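Local coordinates for DNA primase (PDB 2AU3), which probably synthesises the short RNA primers from which DNA polymerase starts during DNA replication, at residues V396-E399 with I400-M403. Numbering follows the deposited sequence.
Sequences VPME and ILLM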
loop_
_atom_site.group_PDB
_atom_site.type_symbol
_atom_site.label_atom_id
_atom_site.label_comp_id
_atom_site.label_asym_id
_atom_site.label_seq_id
_atom_site.Cartn_x
_atom_site.Cartn_y
_atom_site.Cartn_z
ATOM N N VAL A 396 6.481 39.124 -18.357
ATOM C CA VAL A 396 7.407 38.222 -19.019
ATOM C C VAL A 396 6.788 37.790 -20.353
ATOM O O VAL A 396 5.633 37.362 -20.381
ATOM C CB VAL A 396 7.752 37.016 -18.122
ATOM C CG1 VAL A 396 8.786 36.106 -18.801
ATOM C CG2 VAL A 396 8.292 37.504 -16.791
ATOM N N PRO A 397 7.527 37.961 -21.456
ATOM C CA PRO A 397 6.983 37.701 -22.800
ATOM C C PRO A 397 6.461 36.270 -22.950
ATOM O O PRO A 397 7.073 35.324 -22.451
ATOM C CB PRO A 397 8.186 37.948 -23.722
ATOM C CG PRO A 397 9.064 38.898 -22.949
ATOM C CD PRO A 397 8.921 38.444 -21.512
ATOM N N MET A 398 5.316 36.137 -23.609
ATOM C CA MET A 398 4.680 34.847 -23.825
ATOM C C MET A 398 5.633 33.799 -24.428
ATOM O O MET A 398 5.524 32.596 -24.149
ATOM C CB MET A 398 3.427 35.023 -24.699
ATOM C CG MET A 398 2.209 35.562 -23.932
ATOM S SD MET A 398 1.686 34.479 -22.548
ATOM C CE MET A 398 1.203 33.015 -23.440
ATOM N N GLU A 399 6.576 34.269 -25.237
ATOM C CA GLU A 399 7.515 33.394 -25.920
ATOM C C GLU A 399 8.632 32.879 -24.997
ATOM O O GLU A 399 9.218 31.827 -25.260
ATOM C CB GLU A 399 8.074 34.056 -27.205
ATOM C CG GLU A 399 8.039 35.594 -27.247
ATOM C CD GLU A 399 6.640 36.182 -27.444
ATOM O OE1 GLU A 399 6.012 35.922 -28.505
ATOM O OE2 GLU A 399 6.165 36.912 -26.540
ATOM N N ILE A 400 8.902 33.600 -23.908
ATOM C CA ILE A 400 9.796 33.108 -22.851
ATOM C C ILE A 400 9.099 32.001 -22.041
ATOM O O ILE A 400 9.658 30.923 -21.819
ATOM C CB ILE A 400 10.229 34.269 -21.893
ATOM C CG1 ILE A 400 11.066 35.340 -22.625
ATOM C CG2 ILE A 400 10.941 33.717 -20.642
ATOM C CD1 ILE A 400 12.244 34.798 -23.454
ATOM N N LEU A 401 7.869 32.286 -21.617
ATOM C CA LEU A 401 7.064 31.361 -20.840
ATOM C C LEU A 401 6.710 30.061 -21.573
ATOM O O LEU A 401 6.619 29.001 -20.955
ATOM C CB LEU A 401 5.783 32.047 -20.353
ATOM C CG LEU A 401 5.947 33.321 -19.516
ATOM C CD1 LEU A 401 4.570 33.911 -19.203
ATOM C CD2 LEU A 401 6.744 33.037 -18.234
ATOM N N LEU A 402 6.500 30.146 -22.878
ATOM C CA LEU A 402 6.159 28.961 -23.665
ATOM C C LEU A 402 7.400 28.243 -24.216
ATOM O O LEU A 402 7.279 27.268 -24.969
ATOM C CB LEU A 402 5.173 29.317 -24.776
ATOM C CG LEU A 402 3.793 29.755 -24.287
ATOM C CD1 LEU A 402 2.788 29.770 -25.429
ATOM C CD2 LEU A 402 3.288 28.849 -23.147
ATOM N N MET A 403 8.579 28.714 -23.803
ATOM C CA MET A 403 9.869 28.146 -24.196
ATOM C C MET A 403 10.050 28.088 -25.721
ATOM O O MET A 403 10.621 27.128 -26.258
ATOM C CB MET A 403 10.121 26.779 -23.515
ATOM C CG MET A 403 10.750 26.896 -22.106
ATOM S SD MET A 403 11.204 25.325 -21.272
ATOM C CE MET A 403 9.636 24.530 -21.133
#
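Val396, just ahead of the short helix 398-401, meets two side chains of its second half, Ile400 and Leu401, with a single methyl. Its CG1, anti to the backbone N (chi1 -177°), lies 3.7 Å from Ile400 CG2 and equally far from Leu401 CD2, and both side chains cross the valine at about a right angle. Ile400 also runs alongside the Pro397 ring, pointing the same way, with its CG1 3.9 Å from Pro397 CD. On another side of the same turn, Met398 and Leu402 lie side by side, pointing the same way: the methionine chain bends at chi2 and chi3 and brings CE to 4.1 Å from Leu402 CD1. Buried Leu401 also packs on Phe390 and Thr367, so an alanine here would probably leave Val396 CG1 without one of its two partners and open a gap toward helices 380-394 and 363-374. In the backbone, Pro397 O accepts two hydrogen bonds: a nearly linear one from Leu401 N (3.2 Å) and one from Ile400 N, which sits above the carbonyl plane. Leu402 N bonds to Met398 O at 2.9 Å. Pro397 takes the N-cap position, and Met403, with positive phi, is the C-prime residue of the Schellman motif that ends this one-turn helix in the DnaG helical domain.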